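Local coordinates for protein beta-fructofuranosidase (Bifidobacterium adolescentis, PDB 6NOB) that probably hydrolyses terminal non-reducing beta-fructofuranoside residues, as in sucrose, as a family 32 glycoside hydrolase, at residues A[438-441]-A[447-450]; A[142-147]-A[169-174]; A[591-596]-A[602-607]; A[218-223]-A[354-359]. All coordinates share one frame; numbering follows the deposited sequence.

Interaction 1: residues A[438-441]-A[447-450]; sequences TQSF and RRIV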
loop_
_atom_site.group_PDB
_atom_site.type_symbol
_atom_site.label_atom_id
_atom_site.label_comp_id
_atom_site.label_asym_id
_atom_site.label_seq_id
_atom_site.Cartn_x
_atom_site.Cartn_y
_atom_site.Cartn_z
ATOM N N THR A 438 -3.098 -4.711 -1.250
ATOM C CA THR A 438 -2.922 -5.322 0.060
ATOM C C THR A 438 -1.766 -6.313 0.045
ATOM O O THR A 438 -1.591 -7.074 -0.911
ATOM C CB THR A 438 -4.197 -6.045 0.493
ATOM O OG1 THR A 438 -4.578 -6.986 -0.520
ATOM C CG2 THR A 438 -5.323 -5.059 0.712
ATOM N N GLN A 439 -0.977 -6.300 1.115
ATOM C CA GLN A 439 -0.024 -7.363 1.390
ATOM C C GLN A 439 -0.071 -7.668 2.877
ATOM O O GLN A 439 -0.260 -6.765 3.696
ATOM C CB GLN A 439 1.403 -6.994 0.963
ATOM C CG GLN A 439 2.372 -8.167 1.069
ATOM C CD GLN A 439 3.758 -7.845 0.553
ATOM O OE1 GLN A 439 4.722 -7.774 1.319
ATOM N NE2 GLN A 439 3.871 -7.661 -0.759
ATOM N N SER A 440 0.089 -8.938 3.221
ATOM C CA SER A 440 -0.018 -9.383 4.599
ATOM C C SER A 440 1.268 -10.073 5.034
ATOM O O SER A 440 2.120 -10.423 4.217
ATOM C CB SER A 440 -1.214 -10.324 4.771
ATOM O OG SER A 440 -0.814 -11.677 4.647
ATOM N N PHE A 441 1.402 -10.262 6.346
ATOM C CA PHE A 441 2.517 -11.013 6.908
ATOM C C PHE A 441 2.096 -11.577 8.256
ATOM O O PHE A 441 1.083 -11.177 8.835
ATOM C CB PHE A 441 3.777 -10.145 7.036
ATOM C CG PHE A 441 3.730 -9.155 8.168
ATOM C CD1 PHE A 441 3.026 -7.965 8.047
ATOM C CD2 PHE A 441 4.403 -9.413 9.353
ATOM C CE1 PHE A 441 2.989 -7.053 9.092
ATOM C CE2 PHE A 441 4.371 -8.511 10.401
ATOM C CZ PHE A 441 3.664 -7.328 10.272
ATOM N N ARG A 447 0.254 -13.570 14.467
ATOM C CA ARG A 447 -0.773 -12.635 14.029
ATOM C C ARG A 447 -0.663 -12.400 12.529
ATOM O O ARG A 447 0.425 -12.139 12.011
ATOM C CB ARG A 447 -0.627 -11.305 14.766
ATOM C CG ARG A 447 -1.490 -11.145 15.993
ATOM C CD ARG A 447 -1.533 -9.686 16.423
ATOM N NE ARG A 447 -0.231 -9.038 16.282
ATOM C CZ ARG A 447 0.016 -7.779 16.630
ATOM N NH1 ARG A 447 -0.947 -7.027 17.148
ATOM N NH2 ARG A 447 1.229 -7.269 16.466
ATOM N N ARG A 448 -1.794 -12.487 11.833
ATOM C CA ARG A 448 -1.862 -12.164 10.412
ATOM C C ARG A 448 -2.238 -10.691 10.276
ATOM O O ARG A 448 -3.347 -10.290 10.645
ATOM C CB ARG A 448 -2.866 -13.068 9.701
ATOM C CG ARG A 448 -3.107 -12.725 8.236
ATOM C CD ARG A 448 -1.821 -12.765 7.421
ATOM N NE ARG A 448 -1.132 -14.052 7.508
ATOM C CZ ARG A 448 -0.081 -14.387 6.765
ATOM N NH1 ARG A 448 0.490 -15.577 6.908
ATOM N NH2 ARG A 448 0.406 -13.529 5.881
ATOM N N ILE A 449 -1.314 -9.888 9.752
ATOM C CA ILE A 449 -1.460 -8.437 9.683
ATOM C C ILE A 449 -1.356 -8.006 8.229
ATOM O O ILE A 449 -0.457 -8.453 7.509
ATOM C CB ILE A 449 -0.395 -7.727 10.540
ATOM C CG1 ILE A 449 -0.435 -8.260 11.974
ATOM C CG2 ILE A 449 -0.602 -6.221 10.507
ATOM C CD1 ILE A 449 0.786 -7.909 12.794
ATOM N N VAL A 450 -2.260 -7.124 7.804
ATOM C CA VAL A 450 -2.332 -6.672 6.419
ATOM C C VAL A 450 -2.223 -5.152 6.372
ATOM O O VAL A 450 -2.799 -4.447 7.210
ATOM C CB VAL A 450 -3.634 -7.154 5.736
ATOM C CG1 VAL A 450 -4.858 -6.714 6.527
ATOM C CG2 VAL A 450 -3.710 -6.665 4.290
#

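Interaction 2: residues A[142-147]-A[169-174]; sequences YHLFFQ and VHWTHL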
loop_
_atom_site.group_PDB
_atom_site.type_symbol
_atom_site.label_atom_id
_atom_site.label_comp_id
_atom_site.label_asym_id
_atom_site.label_seq_id
_atom_site.Cartn_x
_atom_site.Cartn_y
_atom_site.Cartn_z
ATOM N N TYR A 142 9.275 -4.228 12.956
ATOM C CA TYR A 142 8.405 -4.362 11.795
ATOM C C TYR A 142 8.974 -3.530 10.655
ATOM O O TYR A 142 9.310 -2.356 10.845
ATOM C CB TYR A 142 6.982 -3.908 12.117
ATOM C CG TYR A 142 6.339 -4.648 13.268
ATOM C CD1 TYR A 142 5.762 -5.896 13.080
ATOM C CD2 TYR A 142 6.304 -4.094 14.542
ATOM C CE1 TYR A 142 5.170 -6.574 14.127
ATOM C CE2 TYR A 142 5.713 -4.766 15.596
ATOM C CZ TYR A 142 5.149 -6.006 15.382
ATOM O OH TYR A 142 4.561 -6.682 16.424
ATOM N N HIS A 143 9.079 -4.135 9.477
ATOM C CA HIS A 143 9.685 -3.495 8.320
ATOM C C HIS A 143 8.623 -3.218 7.269
ATOM O O HIS A 143 7.872 -4.120 6.882
ATOM C CB HIS A 143 10.800 -4.362 7.732
ATOM C CG HIS A 143 12.093 -4.261 8.479
ATOM N ND1 HIS A 143 13.150 -3.495 8.037
ATOM C CD2 HIS A 143 12.493 -4.817 9.647
ATOM C CE1 HIS A 143 14.149 -3.591 8.896
ATOM N NE2 HIS A 143 13.777 -4.387 9.882
ATOM N N LEU A 144 8.572 -1.973 6.809
ATOM C CA LEU A 144 7.637 -1.541 5.779
ATOM C C LEU A 144 8.435 -0.992 4.604
ATOM O O LEU A 144 9.071 0.063 4.716
ATOM C CB LEU A 144 6.673 -0.490 6.326
ATOM C CG LEU A 144 5.806 0.263 5.319
ATOM C CD1 LEU A 144 4.905 -0.695 4.556
ATOM C CD2 LEU A 144 4.985 1.317 6.038
ATOM N N PHE A 145 8.422 -1.714 3.491
ATOM C CA PHE A 145 8.907 -1.191 2.224
ATOM C C PHE A 145 7.718 -0.704 1.407
ATOM O O PHE A 145 6.566 -1.055 1.683
ATOM C CB PHE A 145 9.692 -2.251 1.443
ATOM C CG PHE A 145 10.864 -2.828 2.198
ATOM C CD1 PHE A 145 10.689 -3.882 3.084
ATOM C CD2 PHE A 145 12.143 -2.325 2.008
ATOM C CE1 PHE A 145 11.767 -4.413 3.771
ATOM C CE2 PHE A 145 13.224 -2.854 2.693
ATOM C CZ PHE A 145 13.037 -3.898 3.573
ATOM N N PHE A 146 7.996 0.121 0.400
ATOM C CA PHE A 146 6.891 0.640 -0.392
ATOM C C PHE A 146 7.371 1.116 -1.754
ATOM O O PHE A 146 8.485 1.626 -1.901
ATOM C CB PHE A 146 6.157 1.776 0.332
ATOM C CG PHE A 146 7.052 2.874 0.835
ATOM C CD1 PHE A 146 7.589 2.820 2.114
ATOM C CD2 PHE A 146 7.334 3.975 0.039
ATOM C CE1 PHE A 146 8.405 3.836 2.584
ATOM C CE2 PHE A 146 8.143 4.999 0.503
ATOM C CZ PHE A 146 8.681 4.929 1.776
ATOM N N GLN A 147 6.498 0.931 -2.744
ATOM C CA GLN A 147 6.694 1.504 -4.066
ATOM C C GLN A 147 6.815 3.019 -3.965
ATOM O O GLN A 147 6.009 3.671 -3.297
ATOM C CB GLN A 147 5.518 1.126 -4.964
ATOM C CG GLN A 147 5.416 -0.356 -5.272
ATOM C CD GLN A 147 6.494 -0.823 -6.227
ATOM O OE1 GLN A 147 6.337 -0.737 -7.442
ATOM N NE2 GLN A 147 7.596 -1.323 -5.680
ATOM N N VAL A 169 2.829 1.478 14.483
ATOM C CA VAL A 169 2.130 2.763 14.506
ATOM C C VAL A 169 3.081 3.915 14.199
ATOM O O VAL A 169 2.801 4.743 13.325
ATOM C CB VAL A 169 1.416 2.985 15.858
ATOM C CG1 VAL A 169 0.855 4.395 15.935
ATOM C CG2 VAL A 169 0.315 1.950 16.050
ATOM N N HIS A 170 4.209 3.988 14.903
ATOM C CA HIS A 170 5.204 5.038 14.712
ATOM C C HIS A 170 6.336 4.513 13.839
ATOM O O HIS A 170 6.859 3.424 14.089
ATOM C CB HIS A 170 5.764 5.520 16.052
ATOM C CG HIS A 170 4.718 5.984 17.017
ATOM N ND1 HIS A 170 4.144 5.149 17.952
ATOM C CD2 HIS A 170 4.146 7.198 17.198
ATOM C CE1 HIS A 170 3.262 5.828 18.664
ATOM N NE2 HIS A 170 3.245 7.074 18.226
ATOM N N TRP A 171 6.734 5.298 12.840
ATOM C CA TRP A 171 7.655 4.839 11.810
ATOM C C TRP A 171 8.918 5.687 11.778
ATOM O O TRP A 171 8.866 6.910 11.937
ATOM C CB TRP A 171 6.965 4.844 10.443
ATOM C CG TRP A 171 5.861 3.846 10.418
ATOM C CD1 TRP A 171 4.539 4.075 10.674
ATOM C CD2 TRP A 171 5.987 2.443 10.177
ATOM N NE1 TRP A 171 3.832 2.901 10.584
ATOM C CE2 TRP A 171 4.699 1.883 10.282
ATOM C CE3 TRP A 171 7.064 1.607 9.865
ATOM C CZ2 TRP A 171 4.457 0.524 10.092
ATOM C CZ3 TRP A 171 6.824 0.258 9.681
ATOM C CH2 TRP A 171 5.531 -0.270 9.793
ATOM N N THR A 172 10.050 5.016 11.577
ATOM C CA THR A 172 11.352 5.646 11.415
ATOM C C THR A 172 11.812 5.448 9.977
ATOM O O THR A 172 11.854 4.314 9.488
ATOM C CB THR A 172 12.373 5.048 12.390
ATOM O OG1 THR A 172 12.021 5.400 13.735
ATOM C CG2 THR A 172 13.769 5.561 12.087
ATOM N N HIS A 173 12.154 6.547 9.304
ATOM C CA HIS A 173 12.483 6.505 7.884
ATOM C C HIS A 173 13.904 6.007 7.657
ATOM O O HIS A 173 14.838 6.412 8.352
ATOM C CB HIS A 173 12.325 7.890 7.261
ATOM C CG HIS A 173 10.912 8.378 7.218
ATOM N ND1 HIS A 173 10.008 7.960 6.266
ATOM C CD2 HIS A 173 10.249 9.257 8.006
ATOM C CE1 HIS A 173 8.848 8.558 6.470
ATOM N NE2 HIS A 173 8.968 9.353 7.519
ATOM N N LEU A 174 14.066 5.145 6.653
ATOM C CA LEU A 174 15.347 4.539 6.309
ATOM C C LEU A 174 15.755 4.957 4.897
ATOM O O LEU A 174 14.952 5.578 4.191
ATOM C CB LEU A 174 15.247 3.017 6.440
ATOM C CG LEU A 174 15.148 2.530 7.887
ATOM C CD1 LEU A 174 15.075 1.015 7.942
ATOM C CD2 LEU A 174 16.322 3.053 8.709
#

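Interaction 3: residues A[591-596]-A[602-607]; sequences VVEVFL and AGSMLF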
loop_
_atom_site.group_PDB
_atom_site.type_symbol
_atom_site.label_atom_id
_atom_site.label_comp_id
_atom_site.label_asym_id
_atom_site.label_seq_id
_atom_site.Cartn_x
_atom_site.Cartn_y
_atom_site.Cartn_z
ATOM N N VAL A 591 -8.816 11.041 5.768
ATOM C CA VAL A 591 -9.085 9.647 5.430
ATOM C C VAL A 591 -9.943 9.055 6.539
ATOM O O VAL A 591 -9.763 9.367 7.719
ATOM C CB VAL A 591 -7.770 8.854 5.225
ATOM C CG1 VAL A 591 -6.910 8.891 6.487
ATOM C CG2 VAL A 591 -8.055 7.417 4.799
ATOM N N VAL A 592 -10.896 8.211 6.147
ATOM C CA VAL A 592 -11.783 7.533 7.081
ATOM C C VAL A 592 -11.572 6.033 6.941
ATOM O O VAL A 592 -11.273 5.528 5.856
ATOM C CB VAL A 592 -13.268 7.909 6.849
ATOM C CG1 VAL A 592 -13.813 7.234 5.598
ATOM C CG2 VAL A 592 -14.114 7.552 8.063
ATOM N N GLU A 593 -11.690 5.325 8.063
ATOM C CA GLU A 593 -11.687 3.866 8.079
ATOM C C GLU A 593 -12.743 3.416 9.076
ATOM O O GLU A 593 -12.690 3.797 10.250
ATOM C CB GLU A 593 -10.308 3.303 8.446
ATOM C CG GLU A 593 -9.184 3.780 7.535
ATOM C CD GLU A 593 -7.896 3.011 7.731
ATOM O OE1 GLU A 593 -7.877 1.801 7.425
ATOM O OE2 GLU A 593 -6.901 3.616 8.186
ATOM N N VAL A 594 -13.701 2.621 8.609
ATOM C CA VAL A 594 -14.874 2.246 9.389
ATOM C C VAL A 594 -14.906 0.731 9.529
ATOM O O VAL A 594 -14.703 0.006 8.548
ATOM C CB VAL A 594 -16.168 2.761 8.734
ATOM C CG1 VAL A 594 -17.384 2.305 9.521
ATOM C CG2 VAL A 594 -16.135 4.279 8.612
ATOM N N PHE A 595 -15.170 0.256 10.744
ATOM C CA PHE A 595 -15.274 -1.167 11.034
ATOM C C PHE A 595 -16.618 -1.443 11.692
ATOM O O PHE A 595 -16.973 -0.796 12.682
ATOM C CB PHE A 595 -14.111 -1.622 11.924
ATOM C CG PHE A 595 -12.767 -1.362 11.312
ATOM C CD1 PHE A 595 -12.120 -0.153 11.512
ATOM C CD2 PHE A 595 -12.168 -2.312 10.500
ATOM C CE1 PHE A 595 -10.893 0.096 10.930
ATOM C CE2 PHE A 595 -10.941 -2.070 9.916
ATOM C CZ PHE A 595 -10.301 -0.864 10.133
ATOM N N LEU A 596 -17.365 -2.390 11.134
ATOM C CA LEU A 596 -18.712 -2.699 11.586
ATOM C C LEU A 596 -18.751 -4.076 12.234
ATOM O O LEU A 596 -18.087 -5.010 11.770
ATOM C CB LEU A 596 -19.704 -2.644 10.422
ATOM C CG LEU A 596 -19.695 -1.354 9.600
ATOM C CD1 LEU A 596 -20.803 -1.373 8.563
ATOM C CD2 LEU A 596 -19.838 -0.147 10.509
ATOM N N ALA A 602 -15.302 -3.982 6.722
ATOM C CA ALA A 602 -14.522 -2.763 6.881
ATOM C C ALA A 602 -14.700 -1.891 5.648
ATOM O O ALA A 602 -14.796 -2.403 4.530
ATOM C CB ALA A 602 -13.038 -3.074 7.092
ATOM N N GLY A 603 -14.750 -0.575 5.856
ATOM C CA GLY A 603 -14.909 0.361 4.757
ATOM C C GLY A 603 -14.125 1.641 4.951
ATOM O O GLY A 603 -14.165 2.237 6.033
ATOM N N SER A 604 -13.421 2.083 3.910
ATOM C CA SER A 604 -12.499 3.203 4.048
ATOM C C SER A 604 -12.313 3.886 2.700
ATOM O O SER A 604 -12.534 3.288 1.643
ATOM C CB SER A 604 -11.149 2.738 4.603
ATOM O OG SER A 604 -10.561 1.765 3.763
ATOM N N MET A 605 -11.891 5.150 2.757
ATOM C CA MET A 605 -11.642 5.955 1.564
ATOM C C MET A 605 -11.020 7.280 1.978
ATOM O O MET A 605 -11.145 7.713 3.128
ATOM C CB MET A 605 -12.926 6.211 0.768
ATOM C CG MET A 605 -13.880 7.188 1.441
ATOM S SD MET A 605 -15.421 7.398 0.529
ATOM C CE MET A 605 -16.097 5.743 0.635
ATOM N N LEU A 606 -10.353 7.921 1.020
ATOM C CA LEU A 606 -9.851 9.271 1.229
ATOM C C LEU A 606 -11.004 10.266 1.232
ATOM O O LEU A 606 -11.917 10.184 0.406
ATOM C CB LEU A 606 -8.852 9.649 0.137
ATOM C CG LEU A 606 -7.605 8.779 -0.030
ATOM C CD1 LEU A 606 -6.728 9.331 -1.143
ATOM C CD2 LEU A 606 -6.833 8.690 1.275
ATOM N N PHE A 607 -10.959 11.210 2.170
ATOM C CA PHE A 607 -11.941 12.292 2.204
ATOM C C PHE A 607 -11.323 13.460 2.957
ATOM O O PHE A 607 -11.167 13.390 4.180
ATOM C CB PHE A 607 -13.239 11.843 2.862
ATOM C CG PHE A 607 -14.295 12.910 2.886
ATOM C CD1 PHE A 607 -14.399 13.778 3.962
ATOM C CD2 PHE A 607 -15.167 13.061 1.821
ATOM C CE1 PHE A 607 -15.362 14.769 3.978
ATOM C CE2 PHE A 607 -16.134 14.049 1.833
ATOM C CZ PHE A 607 -16.231 14.904 2.913
#

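Interaction 4: residues A[218-223]-A[354-359]; sequences RLYLTR and VTWRYE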
loop_
_atom_site.group_PDB
_atom_site.type_symbol
_atom_site.label_atom_id
_atom_site.label_comp_id
_atom_site.label_asym_id
_atom_site.label_seq_id
_atom_site.Cartn_x
_atom_site.Cartn_y
_atom_site.Cartn_z
ATOM N N ARG A 218 14.994 -11.986 3.078
ATOM C CA ARG A 218 14.996 -12.291 1.656
ATOM C C ARG A 218 13.742 -11.705 1.022
ATOM O O ARG A 218 12.624 -11.979 1.471
ATOM C CB ARG A 218 15.068 -13.795 1.388
ATOM C CG ARG A 218 15.095 -14.117 -0.103
ATOM C CD ARG A 218 15.619 -15.513 -0.403
ATOM N NE ARG A 218 17.037 -15.672 -0.084
ATOM C CZ ARG A 218 18.032 -15.170 -0.810
ATOM N NH1 ARG A 218 17.773 -14.452 -1.897
ATOM N NH2 ARG A 218 19.290 -15.377 -0.442
ATOM N N LEU A 219 13.933 -10.899 -0.013
ATOM C CA LEU A 219 12.836 -10.272 -0.728
ATOM C C LEU A 219 12.673 -10.923 -2.089
ATOM O O LEU A 219 13.660 -11.289 -2.733
ATOM C CB LEU A 219 13.075 -8.771 -0.882
ATOM C CG LEU A 219 13.232 -8.182 0.518
ATOM C CD1 LEU A 219 14.549 -7.439 0.658
ATOM C CD2 LEU A 219 12.046 -7.307 0.873
ATOM N N TYR A 220 11.420 -11.096 -2.500
ATOM C CA TYR A 220 11.066 -11.529 -3.845
ATOM C C TYR A 220 10.204 -10.436 -4.456
ATOM O O TYR A 220 9.154 -10.099 -3.902
ATOM C CB TYR A 220 10.311 -12.861 -3.824
ATOM C CG TYR A 220 11.123 -14.033 -3.318
ATOM C CD1 TYR A 220 11.844 -14.830 -4.200
ATOM C CD2 TYR A 220 11.158 -14.354 -1.964
ATOM C CE1 TYR A 220 12.583 -15.905 -3.751
ATOM C CE2 TYR A 220 11.899 -15.430 -1.504
ATOM C CZ TYR A 220 12.608 -16.202 -2.404
ATOM O OH TYR A 220 13.347 -17.278 -1.964
ATOM N N LEU A 221 10.644 -9.878 -5.582
ATOM C CA LEU A 221 9.971 -8.727 -6.167
ATOM C C LEU A 221 9.882 -8.879 -7.678
ATOM O O LEU A 221 10.526 -9.740 -8.284
ATOM C CB LEU A 221 10.684 -7.416 -5.813
ATOM C CG LEU A 221 12.077 -7.227 -6.418
ATOM C CD1 LEU A 221 12.256 -5.799 -6.912
ATOM C CD2 LEU A 221 13.153 -7.581 -5.403
ATOM N N THR A 222 9.073 -8.015 -8.283
ATOM C CA THR A 222 8.910 -7.956 -9.727
ATOM C C THR A 222 9.788 -6.853 -10.301
ATOM O O THR A 222 9.807 -5.734 -9.778
ATOM C CB THR A 222 7.450 -7.697 -10.107
ATOM O OG1 THR A 222 6.653 -8.821 -9.727
ATOM C CG2 THR A 222 7.317 -7.464 -11.612
ATOM N N ARG A 223 10.517 -7.178 -11.363
ATOM C CA ARG A 223 11.167 -6.181 -12.201
ATOM C C ARG A 223 10.308 -5.972 -13.439
ATOM O O ARG A 223 9.869 -6.944 -14.063
ATOM C CB ARG A 223 12.579 -6.614 -12.597
ATOM C CG ARG A 223 13.622 -6.410 -11.512
ATOM C CD ARG A 223 14.012 -4.946 -11.396
ATOM N NE ARG A 223 14.852 -4.699 -10.229
ATOM C CZ ARG A 223 15.220 -3.490 -9.818
ATOM N NH1 ARG A 223 14.822 -2.416 -10.483
ATOM N NH2 ARG A 223 15.984 -3.358 -8.741
ATOM N N VAL A 354 17.966 -21.672 -6.169
ATOM C CA VAL A 354 17.031 -22.788 -6.248
ATOM C C VAL A 354 15.943 -22.434 -7.250
ATOM O O VAL A 354 15.545 -21.268 -7.372
ATOM C CB VAL A 354 16.451 -23.130 -4.861
ATOM C CG1 VAL A 354 15.515 -22.030 -4.362
ATOM C CG2 VAL A 354 15.745 -24.487 -4.892
ATOM N N THR A 355 15.474 -23.431 -7.996
ATOM C CA THR A 355 14.507 -23.158 -9.046
ATOM C C THR A 355 13.089 -23.165 -8.489
ATOM O O THR A 355 12.798 -23.778 -7.459
ATOM C CB THR A 355 14.620 -24.174 -10.182
ATOM O OG1 THR A 355 14.292 -25.481 -9.697
ATOM C CG2 THR A 355 16.031 -24.181 -10.744
ATOM N N TRP A 356 12.200 -22.478 -9.197
ATOM C CA TRP A 356 10.808 -22.340 -8.794
ATOM C C TRP A 356 9.935 -23.127 -9.761
ATOM O O TRP A 356 9.907 -22.833 -10.961
ATOM C CB TRP A 356 10.410 -20.866 -8.732
ATOM C CG TRP A 356 11.033 -20.197 -7.547
ATOM C CD1 TRP A 356 12.272 -19.630 -7.482
ATOM C CD2 TRP A 356 10.466 -20.072 -6.236
ATOM N NE1 TRP A 356 12.505 -19.143 -6.218
ATOM C CE2 TRP A 356 11.412 -19.402 -5.434
ATOM C CE3 TRP A 356 9.246 -20.450 -5.667
ATOM C CZ2 TRP A 356 11.175 -19.101 -4.094
ATOM C CZ3 TRP A 356 9.015 -20.152 -4.335
ATOM C CH2 TRP A 356 9.974 -19.485 -3.565
ATOM N N ARG A 357 9.242 -24.131 -9.234
ATOM C CA ARG A 357 8.450 -25.060 -10.028
ATOM C C ARG A 357 7.037 -24.518 -10.208
ATOM O O ARG A 357 6.379 -24.154 -9.230
ATOM C CB ARG A 357 8.417 -26.423 -9.337
ATOM C CG ARG A 357 7.735 -27.530 -10.108
ATOM C CD ARG A 357 7.825 -28.834 -9.328
ATOM N NE ARG A 357 7.011 -28.800 -8.115
ATOM C CZ ARG A 357 7.142 -29.649 -7.100
ATOM N NH1 ARG A 357 8.065 -30.600 -7.144
ATOM N NH2 ARG A 357 6.351 -29.546 -6.039
ATOM N N TYR A 358 6.575 -24.465 -11.456
ATOM C CA TYR A 358 5.224 -23.991 -11.727
ATOM C C TYR A 358 4.208 -25.043 -11.295
ATOM O O TYR A 358 4.284 -26.203 -11.709
ATOM C CB TYR A 358 5.058 -23.662 -13.210
ATOM C CG TYR A 358 3.679 -23.154 -13.578
ATOM C CD1 TYR A 358 2.980 -22.313 -12.723
ATOM C CD2 TYR A 358 3.079 -23.513 -14.781
ATOM C CE1 TYR A 358 1.721 -21.847 -13.049
ATOM C CE2 TYR A 358 1.818 -23.051 -15.116
ATOM C CZ TYR A 358 1.143 -22.218 -14.244
ATOM O OH TYR A 358 -0.111 -21.752 -14.564
ATOM N N GLU A 359 3.254 -24.633 -10.461
ATOM C CA GLU A 359 2.265 -25.542 -9.898
ATOM C C GLU A 359 0.876 -25.371 -10.499
ATOM O O GLU A 359 -0.060 -26.048 -10.059
ATOM C CB GLU A 359 2.190 -25.357 -8.377
ATOM C CG GLU A 359 3.508 -25.574 -7.646
ATOM C CD GLU A 359 3.700 -27.013 -7.204
ATOM O OE1 GLU A 359 4.826 -27.373 -6.803
ATOM O OE2 GLU A 359 2.721 -27.789 -7.257
#

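Interaction 1: residues A[438-441]-A[447-450]
The beta hairpin of strands 435-442 and 448-454 is held here by Phe-441 and Ile-449, an antiparallel hydrogen-bonded pair. Phe-441 N donates to Ile-449 O over 2.8 Å, and Ile-449 N returns a nearly straight bond (175°) to Phe-441 O. Their side chains lie side by side on one face of the sheet. The aromatic ring, with CG between the backbone N and the carbonyl carbon (chi1 75°), leans across the strand boundary and sets CE1 3.7 Å from Ile-449 CB. On the other face Ser-440 pairs with Val-450. There Arg-448 bends its chain at chi2 and chi3 and doubles back, bringing NH2 to hydrogen-bond Ser-440 OG at a modelled 2.5 Å, probably somewhat too short, the hydroxyl lying 21° out of the guanidinium plane. One face of that guanidinium rests over Phe-441 C. Arg-448 NH1 meets Glu-273 in a salt bridge, and Ser-440 OG also bonds Asp-378. A leucine in place of Arg-448 would probably leave Glu-273 without its charged mate and Ser-440 with one fewer hydrogen-bonding partner. Antiparallel pairing of consecutive strands in this way is the building unit of a blade in the five-bladed beta-propeller of family 32.

Interaction 2: residues A[142-147]-A[169-174]
Leu-144, on strand 141-149, is met by the indole of Trp-171, the residue that makes every close approach from segment 169-174. Ahead of it, Val-169 packs against Glu-496 and Leu-497 of helix 491-497, and His-170 ND1 bonds Asp-167. At Trp-171 the chain sends its side chain toward strand 141-149. With CG anti to the carbonyl carbon (chi1 -65°) and the ring turned across the chain at chi2 95°, the benzo half of the indole is carried forward to the leucine. The two side chains cross at about a right angle. Leu-144 CD2 sits over one face of the six-membered ring, 4.0 Å from its centroid and only 6° off the normal, a well-centred CH-pi contact. Leu-144 CB lies over the same face nearer its rim, 3.4 Å from Trp-171 CZ3 and 3.7 Å from Trp-171 CH2. The backbone takes a smaller share: Tyr-142 O stands 3.8 Å from Trp-171 CZ3. An alanine at Trp-171 is likely to open a gap beside Leu-144, leaving its CD2 without the aromatic face on which it rests. Further along, Leu-174 leans on His-162 of strand 159-165, which runs between the two segments in this propeller blade. Carbon against an aromatic face, with no polar bond between the two side chains, implies that shape and dispersion hold this buried pair together.

Interaction 3: residues A[591-596]-A[602-607]
Three apolar pairs, Phe-595 with Ala-602, Val-592 with Met-605 and Val-591 with Leu-606, make the oily part of this hairpin. Phe-595, with CG anti to the carbonyl carbon (chi1 -58°), projects its ring from the face it shares with Ala-602 and leans enough toward the neighbouring strand for CD2 to lie 3.6 Å from Ala-602 CB, an oblique approach. At the far end Val-591 CG2, the branch anti to its backbone N, meets Leu-606 CD2 at 3.9 Å, the two side chains crossing obliquely. On the opposite face Val-592 CG1 lies a looser 4.2 Å from Met-605 CG, and beside them Val-594 faces Gly-603, which offers backbone alone. Between the faces run four backbone bonds in two reciprocal pairs. Val-592 N points almost straight (177°) at Met-605 O, while Val-594 N reaches Gly-603 O over a close 2.6 Å and Gly-603 N answers to Val-594 O. The polar edge belongs to Glu-593 and Ser-604, a non-hydrogen-bonded pair on the face of Phe-595 and Ala-602. They touch through carbon, Glu-593 CG lying 3.7 Å from Ser-604 CB, and send their polar ends onward. The carboxylate of Glu-593 takes a salt bridge from Arg-476 and bonds from His-121 and the backbone of Leu-474; Ser-604 OG bonds Asp-430 and Arg-476. This mixed face looks onto the propeller, where Phe-454 of strand 448-454 and residues of strand 468-481 pack against it, while strand 591-596 is flanked on its other side by strand 582-588 within the C-terminal beta-sandwich.

Interaction 4: residues A[218-223]-A[354-359]
Tyr-220 and Trp-356 meet through their rings, each giving up nearly the same area, and carry the whole touch between segments 218-223 and 354-359. Tyr-220 CA and Trp-356 CA are 11.9 Å apart, so the side chains span the distance. Both have CG anti to the carbonyl carbon (chi1 -65° in Tyr-220 and -73° in Trp-356), which sends each ring out toward the other. The pair is an offset edge-to-face stack: the edge of the indole turns to the face of the phenol, with planes at 80° and centroids of the phenol and the six-membered ring 5.3 Å apart. One carbon does most of the touching. Trp-356 CZ2 lies 3.5 Å from Tyr-220 CE1 and 3.6 Å from Tyr-220 CZ, displaced to the hydroxyl end of the ring. Tyr-220 OH itself sits at the indole edge, in its plane, 3.5 Å from Trp-356 CZ2. In the fold, this joins two neighbouring blades of the five-bladed beta-propeller, one holding strand 216-227 and the other strand 357-365. Val-272 of strand 268-273 touches both rings, and Ala-346 packs on Trp-356. Just past the tryptophan, Arg-357 grips Glu-359 OE1 side-on with NE and NH2, the salt bridge from NH2 being 2.8 Å long and using the syn lone pair of that oxygen.

How the interactions relate
Interactions 1 and 2 reach the same sheet, their centres 14 Å apart, and meet where Phe-441 CZ packs 3.8 Å from Tyr-142 CD1. Interaction 2 also touches interaction 4, Phe-145 CE1 lying 4.1 Å from Leu-219 CD2, so the packing continues from the sheet shared by interactions 1 and 2 to the next blade. Interaction 3 stands apart in the C-terminal domain, about 34 Å from interaction 4 between centres; Arg-476 links it to interaction 1, its backbone bonding Val-450 and its side chain Glu-593 and Ser-604. In this family the active site lies in the axial pocket of the propeller. A bound PEG molecule, probably from crystallisation, bonds Gln-147 and lies about 9 Å from the Gln-439 side chain.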